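PDB 4ONY: extracellular solute-binding protein family 5 from Brucella melitensis, which probably captures peptides or similar solutes in the periplasm and hands them to an ABC transporter for uptake across the inner membrane. Local coordinates for residues T86-S91 and L101-V106; Y349-S354 and Y557-H562; V568-R573 and P588-T593. One frame throughout, in Å; residues are numbered along the deposited sequence.

Contact 1. Residues T86-S91 and L101-V106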
loop_
_atom_site.group_PDB
_atom_site.type_symbol
_atom_site.label_atom_id
_atom_site.label_comp_id
_atom_site.label_asym_id
_atom_site.label_seq_id
_atom_site.Cartn_x
_atom_site.Cartn_y
_atom_site.Cartn_z
ATOM N N THR A 86 6.235 -18.304 -3.037
ATOM C CA THR A 86 5.699 -18.543 -1.708
ATOM C C THR A 86 4.894 -19.857 -1.713
ATOM O O THR A 86 4.634 -20.447 -2.783
ATOM C CB THR A 86 4.745 -17.414 -1.330
ATOM O OG1 THR A 86 3.754 -17.311 -2.356
ATOM C CG2 THR A 86 5.511 -16.143 -1.217
ATOM N N LEU A 87 4.487 -20.300 -0.528
ATOM C CA LEU A 87 3.710 -21.519 -0.456
ATOM C C LEU A 87 2.365 -21.335 -1.123
ATOM O O LEU A 87 1.842 -22.251 -1.768
ATOM C CB LEU A 87 3.547 -21.960 0.988
ATOM C CG LEU A 87 4.879 -22.482 1.562
ATOM C CD1 LEU A 87 4.872 -22.438 3.087
ATOM C CD2 LEU A 87 5.158 -23.921 1.116
ATOM N N MET A 88 1.777 -20.152 -0.943
ATOM C CA MET A 88 0.427 -19.867 -1.500
ATOM C C MET A 88 0.439 -18.493 -2.131
ATOM O O MET A 88 1.257 -17.634 -1.738
ATOM C CB MET A 88 -0.636 -19.950 -0.406
ATOM C CG MET A 88 -0.682 -21.321 0.277
ATOM S SD MET A 88 -2.046 -21.521 1.432
ATOM C CE MET A 88 -3.404 -21.611 0.269
ATOM N N LEU A 89 -0.432 -18.306 -3.111
ATOM C CA LEU A 89 -0.443 -17.114 -3.942
ATOM C C LEU A 89 -1.641 -16.225 -3.642
ATOM O O LEU A 89 -2.793 -16.680 -3.667
ATOM C CB LEU A 89 -0.520 -17.524 -5.413
ATOM C CG LEU A 89 -0.558 -16.414 -6.453
ATOM C CD1 LEU A 89 0.724 -15.613 -6.491
ATOM C CD2 LEU A 89 -0.855 -17.018 -7.815
ATOM N N ARG A 90 -1.377 -14.955 -3.427
ATOM C CA ARG A 90 -2.431 -14.013 -3.127
ATOM C C ARG A 90 -3.304 -13.714 -4.368
ATOM O O ARG A 90 -2.771 -13.356 -5.424
ATOM C CB ARG A 90 -1.725 -12.754 -2.662
ATOM C CG ARG A 90 -2.627 -11.632 -2.265
ATOM C CD ARG A 90 -2.826 -11.686 -0.799
ATOM N NE ARG A 90 -3.595 -10.550 -0.345
ATOM C CZ ARG A 90 -3.139 -9.602 0.448
ATOM N NH1 ARG A 90 -1.901 -9.615 0.866
ATOM N NH2 ARG A 90 -3.937 -8.631 0.846
ATOM N N SER A 91 -4.623 -13.863 -4.282
ATOM C CA SER A 91 -5.483 -13.334 -5.335
ATOM C C SER A 91 -5.584 -11.810 -5.234
ATOM O O SER A 91 -5.860 -11.270 -4.169
ATOM C CB SER A 91 -6.904 -13.878 -5.273
ATOM O OG SER A 91 -7.770 -13.152 -6.162
ATOM N N LEU A 101 -0.062 -22.704 -4.425
ATOM C CA LEU A 101 1.092 -22.493 -5.355
ATOM C C LEU A 101 2.077 -23.622 -5.039
ATOM O O LEU A 101 1.748 -24.794 -5.314
ATOM C CB LEU A 101 1.677 -21.100 -5.222
ATOM C CG LEU A 101 2.740 -20.700 -6.246
ATOM C CD1 LEU A 101 2.139 -20.720 -7.642
ATOM C CD2 LEU A 101 3.349 -19.320 -5.909
ATOM N N LEU A 102 3.189 -23.343 -4.350
ATOM C CA LEU A 102 4.094 -24.462 -4.007
ATOM C C LEU A 102 3.398 -25.488 -3.103
ATOM O O LEU A 102 3.633 -26.703 -3.239
ATOM C CB LEU A 102 5.405 -23.974 -3.377
ATOM C CG LEU A 102 6.430 -23.338 -4.324
ATOM C CD1 LEU A 102 7.552 -22.684 -3.552
ATOM C CD2 LEU A 102 7.027 -24.368 -5.267
ATOM N N ALA A 103 2.577 -24.990 -2.182
ATOM C CA ALA A 103 1.718 -25.848 -1.391
ATOM C C ALA A 103 0.438 -26.159 -2.175
ATOM O O ALA A 103 -0.306 -25.257 -2.547
ATOM C CB ALA A 103 1.386 -25.180 -0.072
ATOM N N GLU A 104 0.224 -27.431 -2.466
ATOM C CA GLU A 104 -0.972 -27.852 -3.188
ATOM C C GLU A 104 -2.184 -27.833 -2.258
ATOM O O GLU A 104 -3.283 -27.547 -2.695
ATOM C CB GLU A 104 -0.789 -29.259 -3.763
ATOM C CG GLU A 104 -1.905 -29.697 -4.703
ATOM C CD GLU A 104 -1.635 -31.054 -5.365
ATOM O OE1 GLU A 104 -0.680 -31.760 -4.994
ATOM O OE2 GLU A 104 -2.380 -31.396 -6.284
ATOM N N LYS A 105 -1.966 -28.165 -0.990
ATOM C CA LYS A 105 -3.002 -28.240 0.010
ATOM C C LYS A 105 -2.557 -27.592 1.310
ATOM O O LYS A 105 -1.393 -27.548 1.620
ATOM C CB LYS A 105 -3.366 -29.702 0.294
ATOM C CG LYS A 105 -3.921 -30.459 -0.895
ATOM C CD LYS A 105 -5.367 -30.028 -1.151
ATOM C CE LYS A 105 -5.722 -29.813 -2.634
ATOM N NZ LYS A 105 -6.064 -31.113 -3.293
ATOM N N VAL A 106 -3.525 -27.105 2.049
ATOM C CA VAL A 106 -3.329 -26.471 3.316
ATOM C C VAL A 106 -4.367 -26.987 4.289
ATOM O O VAL A 106 -5.521 -27.206 3.923
ATOM C CB VAL A 106 -3.395 -24.936 3.198
ATOM C CG1 VAL A 106 -4.772 -24.430 2.796
ATOM C CG2 VAL A 106 -2.992 -24.291 4.500
#

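Contact 2. Residues Y349-S354 and Y557-H562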
loop_
_atom_site.group_PDB
_atom_site.type_symbol
_atom_site.label_atom_id
_atom_site.label_comp_id
_atom_site.label_asym_id
_atom_site.label_seq_id
_atom_site.Cartn_x
_atom_site.Cartn_y
_atom_site.Cartn_z
ATOM N N TYR A 349 -7.469 15.628 -9.906
ATOM C CA TYR A 349 -7.612 14.988 -8.620
ATOM C C TYR A 349 -9.076 14.945 -8.143
ATOM O O TYR A 349 -9.955 15.645 -8.666
ATOM C CB TYR A 349 -6.764 15.682 -7.556
ATOM C CG TYR A 349 -5.278 15.463 -7.601
ATOM C CD1 TYR A 349 -4.741 14.230 -7.373
ATOM C CD2 TYR A 349 -4.409 16.513 -7.806
ATOM C CE1 TYR A 349 -3.377 14.003 -7.388
ATOM C CE2 TYR A 349 -3.053 16.319 -7.815
ATOM C CZ TYR A 349 -2.548 15.061 -7.609
ATOM O OH TYR A 349 -1.221 14.885 -7.619
ATOM N N ARG A 350 -9.315 14.092 -7.164
ATOM C CA ARG A 350 -10.547 14.025 -6.445
ATOM C C ARG A 350 -10.217 14.178 -4.985
ATOM O O ARG A 350 -9.174 13.699 -4.491
ATOM C CB ARG A 350 -11.275 12.673 -6.695
ATOM C CG ARG A 350 -12.773 12.798 -7.037
ATOM C CD ARG A 350 -13.149 12.778 -8.564
ATOM N NE ARG A 350 -12.422 13.784 -9.375
ATOM C CZ ARG A 350 -12.571 14.018 -10.696
ATOM N NH1 ARG A 350 -11.805 14.917 -11.306
ATOM N NH2 ARG A 350 -13.458 13.356 -11.425
ATOM N N ARG A 351 -11.146 14.790 -4.261
ATOM C CA ARG A 351 -10.937 15.061 -2.851
ATOM C C ARG A 351 -10.889 13.753 -2.052
ATOM O O ARG A 351 -11.724 12.877 -2.234
ATOM C CB ARG A 351 -12.095 15.916 -2.291
ATOM C CG ARG A 351 -11.813 16.440 -0.873
ATOM C CD ARG A 351 -10.726 17.511 -0.838
ATOM N NE ARG A 351 -10.207 17.790 0.510
ATOM C CZ ARG A 351 -10.624 18.792 1.324
ATOM N NH1 ARG A 351 -11.581 19.628 0.969
ATOM N NH2 ARG A 351 -10.042 18.953 2.498
ATOM N N THR A 352 -9.937 13.645 -1.147
ATOM C CA THR A 352 -9.860 12.500 -0.246
ATOM C C THR A 352 -10.670 12.865 0.997
ATOM O O THR A 352 -10.540 13.959 1.539
ATOM C CB THR A 352 -8.395 12.214 0.138
ATOM O OG1 THR A 352 -7.647 11.802 -1.024
ATOM C CG2 THR A 352 -8.337 11.141 1.196
ATOM N N GLN A 353 -11.493 11.950 1.450
ATOM C CA GLN A 353 -12.332 12.177 2.623
ATOM C C GLN A 353 -12.099 11.160 3.793
ATOM O O GLN A 353 -12.322 11.510 4.903
ATOM C CB GLN A 353 -13.808 12.081 2.218
ATOM C CG GLN A 353 -14.216 12.958 1.048
ATOM C CD GLN A 353 -15.698 12.865 0.795
ATOM O OE1 GLN A 353 -16.507 13.331 1.552
ATOM N NE2 GLN A 353 -16.048 12.146 -0.226
ATOM N N SER A 354 -11.725 9.924 3.482
ATOM C CA SER A 354 -11.610 8.825 4.439
ATOM C C SER A 354 -10.157 8.339 4.485
ATOM O O SER A 354 -9.450 8.436 3.476
ATOM C CB SER A 354 -12.466 7.665 3.931
ATOM O OG SER A 354 -12.293 6.447 4.659
ATOM N N TYR A 557 -5.836 14.995 10.548
ATOM C CA TYR A 557 -5.389 15.345 9.223
ATOM C C TYR A 557 -6.400 16.297 8.600
ATOM O O TYR A 557 -7.595 16.260 8.938
ATOM C CB TYR A 557 -5.293 14.111 8.329
ATOM C CG TYR A 557 -4.071 13.218 8.506
ATOM C CD1 TYR A 557 -3.681 12.773 9.743
ATOM C CD2 TYR A 557 -3.326 12.811 7.422
ATOM C CE1 TYR A 557 -2.596 11.924 9.885
ATOM C CE2 TYR A 557 -2.239 11.986 7.571
ATOM C CZ TYR A 557 -1.887 11.549 8.799
ATOM O OH TYR A 557 -0.813 10.747 8.969
ATOM N N VAL A 558 -5.929 17.182 7.719
ATOM C CA VAL A 558 -6.786 17.868 6.758
ATOM C C VAL A 558 -6.585 17.036 5.486
ATOM O O VAL A 558 -5.541 17.105 4.853
ATOM C CB VAL A 558 -6.339 19.295 6.464
ATOM C CG1 VAL A 558 -7.297 19.968 5.497
ATOM C CG2 VAL A 558 -6.203 20.096 7.768
ATOM N N PRO A 559 -7.566 16.214 5.140
ATOM C CA PRO A 559 -7.368 15.291 4.023
ATOM C C PRO A 559 -7.301 16.072 2.701
ATOM O O PRO A 559 -8.095 17.001 2.474
ATOM C CB PRO A 559 -8.587 14.377 4.131
ATOM C CG PRO A 559 -9.673 15.247 4.708
ATOM C CD PRO A 559 -8.947 16.180 5.667
ATOM N N LEU A 560 -6.380 15.687 1.813
ATOM C CA LEU A 560 -6.166 16.425 0.579
ATOM C C LEU A 560 -6.827 15.705 -0.580
ATOM O O LEU A 560 -8.045 15.816 -0.724
ATOM C CB LEU A 560 -4.670 16.683 0.377
ATOM C CG LEU A 560 -4.072 17.686 1.371
ATOM C CD1 LEU A 560 -2.550 17.849 1.267
ATOM C CD2 LEU A 560 -4.758 19.030 1.230
ATOM N N TYR A 561 -6.072 14.939 -1.378
ATOM C CA TYR A 561 -6.563 14.460 -2.638
ATOM C C TYR A 561 -5.755 13.287 -3.169
ATOM O O TYR A 561 -4.649 12.991 -2.697
ATOM C CB TYR A 561 -6.572 15.610 -3.668
ATOM C CG TYR A 561 -5.283 16.403 -3.629
ATOM C CD1 TYR A 561 -4.102 15.879 -4.145
ATOM C CD2 TYR A 561 -5.246 17.625 -3.039
ATOM C CE1 TYR A 561 -2.912 16.587 -4.068
ATOM C CE2 TYR A 561 -4.088 18.342 -2.997
ATOM C CZ TYR A 561 -2.927 17.820 -3.499
ATOM O OH TYR A 561 -1.794 18.569 -3.414
ATOM N N HIS A 562 -6.341 12.621 -4.140
ATOM C CA HIS A 562 -5.808 11.402 -4.719
ATOM C C HIS A 562 -6.301 11.331 -6.150
ATOM O O HIS A 562 -7.265 12.044 -6.532
ATOM C CB HIS A 562 -6.330 10.178 -3.935
ATOM C CG HIS A 562 -7.802 9.969 -4.059
ATOM N ND1 HIS A 562 -8.728 10.700 -3.335
ATOM C CD2 HIS A 562 -8.524 9.164 -4.870
ATOM C CE1 HIS A 562 -9.953 10.379 -3.718
ATOM N NE2 HIS A 562 -9.858 9.436 -4.636
HETATM O O HOH W 1 -5.239 10.975 -0.446
#

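Contact 3. Residues V568-R573 and P588-T593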
loop_
_atom_site.group_PDB
_atom_site.type_symbol
_atom_site.label_atom_id
_atom_site.label_comp_id
_atom_site.label_asym_id
_atom_site.label_seq_id
_atom_site.Cartn_x
_atom_site.Cartn_y
_atom_site.Cartn_z
ATOM N N VAL A 568 -2.160 3.980 -17.121
ATOM C CA VAL A 568 -1.057 3.284 -17.803
ATOM C C VAL A 568 -1.144 3.537 -19.303
ATOM O O VAL A 568 -2.156 3.228 -19.943
ATOM C CB VAL A 568 -1.072 1.749 -17.572
ATOM C CG1 VAL A 568 0.146 1.123 -18.218
ATOM C CG2 VAL A 568 -1.107 1.400 -16.082
ATOM N N ALA A 569 -0.108 4.155 -19.865
ATOM C CA ALA A 569 -0.036 4.349 -21.304
ATOM C C ALA A 569 0.707 3.149 -21.846
ATOM O O ALA A 569 1.607 2.637 -21.178
ATOM C CB ALA A 569 0.690 5.636 -21.665
ATOM N N ARG A 570 0.284 2.641 -22.987
ATOM C CA ARG A 570 0.897 1.446 -23.541
ATOM C C ARG A 570 0.939 1.489 -25.066
ATOM O O ARG A 570 -0.011 1.970 -25.714
ATOM C CB ARG A 570 0.164 0.188 -23.072
ATOM C CG ARG A 570 -1.224 -0.015 -23.656
ATOM C CD ARG A 570 -1.951 -1.276 -23.131
ATOM N NE ARG A 570 -3.378 -1.067 -23.287
ATOM C CZ ARG A 570 -4.071 -1.294 -24.403
ATOM N NH1 ARG A 570 -3.543 -1.861 -25.489
ATOM N NH2 ARG A 570 -5.354 -0.995 -24.409
ATOM N N TRP A 571 2.034 0.990 -25.631
ATOM C CA TRP A 571 2.046 0.646 -27.064
ATOM C C TRP A 571 0.999 -0.462 -27.316
ATOM O O TRP A 571 0.801 -1.354 -26.501
ATOM C CB TRP A 571 3.451 0.274 -27.552
ATOM C CG TRP A 571 4.363 1.494 -27.544
ATOM C CD1 TRP A 571 5.130 1.933 -26.503
ATOM C CD2 TRP A 571 4.589 2.404 -28.617
ATOM N NE1 TRP A 571 5.784 3.090 -26.841
ATOM C CE2 TRP A 571 5.491 3.399 -28.138
ATOM C CE3 TRP A 571 4.093 2.503 -29.921
ATOM C CZ2 TRP A 571 5.917 4.470 -28.916
ATOM C CZ3 TRP A 571 4.508 3.560 -30.700
ATOM C CH2 TRP A 571 5.421 4.553 -30.201
ATOM N N ASP A 572 0.336 -0.380 -28.453
ATOM C CA ASP A 572 -0.793 -1.254 -28.717
ATOM C C ASP A 572 -0.417 -2.725 -28.995
ATOM O O ASP A 572 -1.280 -3.549 -29.101
ATOM C CB ASP A 572 -1.676 -0.674 -29.839
ATOM C CG ASP A 572 -1.043 -0.728 -31.172
ATOM O OD1 ASP A 572 0.112 -1.157 -31.342
ATOM O OD2 ASP A 572 -1.731 -0.335 -32.099
ATOM N N ARG A 573 0.873 -3.028 -29.092
ATOM C CA ARG A 573 1.366 -4.392 -29.088
ATOM C C ARG A 573 1.256 -5.079 -27.716
ATOM O O ARG A 573 1.522 -6.274 -27.587
ATOM C CB ARG A 573 2.812 -4.420 -29.543
ATOM C CG ARG A 573 3.746 -3.690 -28.590
ATOM C CD ARG A 573 5.116 -3.558 -29.206
ATOM N NE ARG A 573 6.014 -2.746 -28.378
ATOM C CZ ARG A 573 6.535 -1.585 -28.741
ATOM N NH1 ARG A 573 6.229 -1.036 -29.898
ATOM N NH2 ARG A 573 7.334 -0.962 -27.918
ATOM N N PRO A 588 1.105 -8.926 -14.550
ATOM C CA PRO A 588 1.385 -10.333 -14.824
ATOM C C PRO A 588 0.306 -11.054 -15.663
ATOM O O PRO A 588 0.565 -12.141 -16.147
ATOM C CB PRO A 588 1.461 -10.963 -13.425
ATOM C CG PRO A 588 1.878 -9.847 -12.546
ATOM C CD PRO A 588 1.207 -8.620 -13.114
ATOM N N ALA A 589 -0.894 -10.471 -15.778
ATOM C CA ALA A 589 -1.930 -11.002 -16.629
ATOM C C ALA A 589 -1.937 -10.372 -18.037
ATOM O O ALA A 589 -2.761 -10.756 -18.903
ATOM C CB ALA A 589 -3.258 -10.781 -15.955
ATOM N N TRP A 590 -1.039 -9.415 -18.296
ATOM C CA TRP A 590 -0.980 -8.795 -19.622
ATOM C C TRP A 590 -0.210 -9.720 -20.595
ATOM O O TRP A 590 0.451 -10.706 -20.162
ATOM C CB TRP A 590 -0.333 -7.390 -19.535
ATOM C CG TRP A 590 -1.220 -6.400 -18.775
ATOM C CD1 TRP A 590 -2.170 -6.708 -17.861
ATOM C CD2 TRP A 590 -1.215 -4.981 -18.888
ATOM N NE1 TRP A 590 -2.753 -5.565 -17.374
ATOM C CE2 TRP A 590 -2.184 -4.488 -17.988
ATOM C CE3 TRP A 590 -0.474 -4.071 -19.643
ATOM C CZ2 TRP A 590 -2.455 -3.138 -17.855
ATOM C CZ3 TRP A 590 -0.716 -2.717 -19.488
ATOM C CH2 TRP A 590 -1.711 -2.262 -18.617
ATOM N N TRP A 591 -0.287 -9.398 -21.874
ATOM C CA TRP A 591 0.344 -10.203 -22.933
ATOM C C TRP A 591 0.742 -9.349 -24.125
ATOM O O TRP A 591 0.455 -8.135 -24.198
ATOM C CB TRP A 591 -0.565 -11.383 -23.360
ATOM C CG TRP A 591 -1.846 -11.011 -24.048
ATOM C CD1 TRP A 591 -2.008 -10.766 -25.376
ATOM C CD2 TRP A 591 -3.129 -10.828 -23.456
ATOM N NE1 TRP A 591 -3.298 -10.458 -25.653
ATOM C CE2 TRP A 591 -4.021 -10.482 -24.490
ATOM C CE3 TRP A 591 -3.617 -10.908 -22.154
ATOM C CZ2 TRP A 591 -5.391 -10.259 -24.266
ATOM C CZ3 TRP A 591 -4.991 -10.661 -21.925
ATOM C CH2 TRP A 591 -5.845 -10.342 -22.973
ATOM N N HIS A 592 1.456 -9.978 -25.042
ATOM C CA HIS A 592 1.880 -9.352 -26.265
ATOM C C HIS A 592 0.940 -9.816 -27.355
ATOM O O HIS A 592 0.608 -11.002 -27.417
ATOM C CB HIS A 592 3.311 -9.771 -26.566
ATOM C CG HIS A 592 3.990 -8.904 -27.570
ATOM N ND1 HIS A 592 3.625 -8.864 -28.899
ATOM C CD2 HIS A 592 5.015 -8.040 -27.439
ATOM C CE1 HIS A 592 4.418 -8.034 -29.551
ATOM N NE2 HIS A 592 5.269 -7.521 -28.687
ATOM N N THR A 593 0.514 -8.899 -28.228
ATOM C CA THR A 593 -0.361 -9.276 -29.333
ATOM C C THR A 593 0.376 -10.204 -30.293
ATOM O O THR A 593 1.597 -10.188 -30.373
ATOM C CB THR A 593 -0.835 -8.081 -30.181
ATOM O OG1 THR A 593 0.303 -7.357 -30.655
ATOM C CG2 THR A 593 -1.646 -7.178 -29.379
#

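Contact 1. Residues T86-S91 and L101-V106
Leu-87 O is gripped by two backbone N-H groups of residues 101-106, at the open end of the beta hairpin made by strands 88-90 and 97-108. The stronger bond runs from Ala-103 N to Leu-87 O, 2.9 Å long with an N-H...O angle of 159°, and the donor sits in the carbonyl plane on a lone pair. Leu-101 N also points at Leu-87 O, but at 3.3 Å and 132° this bond is weak. Leu-102 N, although close to the same oxygen, has too poor an angle to count as bonded. The chain 101-103 thus curls around a single acceptor instead of running on in regular ladder register. Further along, on the side of strand 114-119, Glu-104 and Lys-105 both face Thr-118 in a classic beta bulge.

Apolar side chains pack around this grip. Leu-101 CD2 lies 3.6 Å from Thr-86 O, its branch crossing Thr-86 obliquely, and Leu-101 CB meets Leu-89 CB at 4.2 Å. Leu-87 CB touches Ala-103 CB at 4.0 Å, beside Leu-119 and Phe-117 of the neighbouring strand 114-119. Met-88 is bent at its last torsion (chi3 71°), which places CE against Val-106 CG1 at 4.0 Å; the two side chains cross at about a right angle, with SD against Val-106 CB. Val-106 in turn leans on Val-115 and Phe-117, so the SD and CE atoms of Met-88 and the Val-106 side chain pack in one apolar layer of the antiparallel sheet.

The turn into strand 88-90 is held from within its own segment. Thr-86 OG1 donates to Met-88 O at 2.6 Å, bridging over Leu-87, with the hydroxyl standing above the plane of the Met-88 carbonyl.

Contact 2. Residues Y349-S354 and Y557-H562
An edge strand is added here to a mixed six-stranded sheet: residues 350-351 pair antiparallel with the strand 557-562, whose other neighbour is strand 310-315. The register rests on Arg-350 and His-562, a hydrogen-bonded pair in which Arg-350 N reaches His-562 O at 3.0 Å (174° at the hydrogen) and His-562 N returns to Arg-350 O at 3.1 Å. Arg-351 and Tyr-561 form the next, non-hydrogen-bonded pair, and Thr-352 N then bonds to Leu-560 O.

Side chains add further bonds. Beyond Leu-560, Arg-351 takes Pro-559 O side-on with two nitrogens, NE at 3.0 Å and NH2 at 2.8 Å, the oxygen lying in the guanidinium plane; a weak bond from NE to Leu-560 O adds to the grip. Across the paired residues, chi1 of 66° tucks CG of His-562 between the backbone N and the carbonyl carbon, and ND1 donates to Thr-352 OG1 at 2.8 Å, the hydroxyl lying somewhat out of the ring plane. Thr-352 OG1 in turn donates a hydrogen bond to a water 2.6 Å away, which donates to Tyr-561 O, so the water bridges the two segments.

Tyr-349 brings a ring face over which Tyr-561 CD1 stands, 3.5 Å above the plane of the Tyr-349 ring and over its centre. The planes make 37°, an oblique meeting, and His-562 O lies at the edge of the Tyr-349 ring near CD1. Phe-345 touches both tyrosines. Pairing of segments some 200 residues apart in one sheet is consistent with the discontinuous alpha/beta lobes of periplasmic binding proteins.

Contact 3. Residues V568-R573 and P588-T593
The Arg-573 side chain crosses the His-592 ring obliquely before turning to partners beyond this contact. Its CB meets His-592 CE1 at 4.0 Å and also faces the Thr-593 hydroxyl. With chi1 at 64°, CG is lodged between the backbone N and the carbonyl carbon, 4.1 Å from His-592 NE2, and CD follows at 4.0 Å from that same NE2. The chain stays extended to NE. One face of the guanidinium meets Trp-571 CB of its own segment, 3.8 Å from the plane and over its centre, and NH2 ends in a salt bridge to Asp-273.

The polar part centres on Arg-573 O. Thr-593 N donates to it at 2.9 Å and 168°, from above the carbonyl plane, and Thr-593 OG1 adds only a weak bond. Arg-573 O also lies 3.5 Å from the His-592 ring plane, over one face and offset toward the rim. The turn of that ring is fixed by ND1, which bonds to Thr-593 O at 2.8 Å in the ring plane.

At the other end of the contact Val-568 and Trp-590 meet tip to tip, CG1 to CH2 at 3.9 Å. Arg-570 crosses the indole obliquely, CD touching CZ3 of Trp-590, while its NE is held in a salt bridge by Asp-300. The bond from Thr-593 N to Arg-573 O lies beside the short antiparallel pair 574-575 and 591-592, a two-stranded ribbon near the C-terminal end of the chain.

The three contacts lie in series along the chain and do not touch one another. Contacts 1 and 2 fall on opposite sides of the chain's centre, their own centres 37 Å apart and their nearest atoms about 18 Å. Contact 3 is 27 Å from contact 1 between centres, about 8 Å at the nearest atoms, and 31 Å and about 14 Å from contact 2. Strand 557-562 of contact 2 is followed directly by strand 566-571 of contact 3, which carries the chain from one sheet into another. The bound polyether is lined by Gln-222, Gln-225, Arg-226, Tyr-256 and Tyr-257; none of these belongs to any of the contacts.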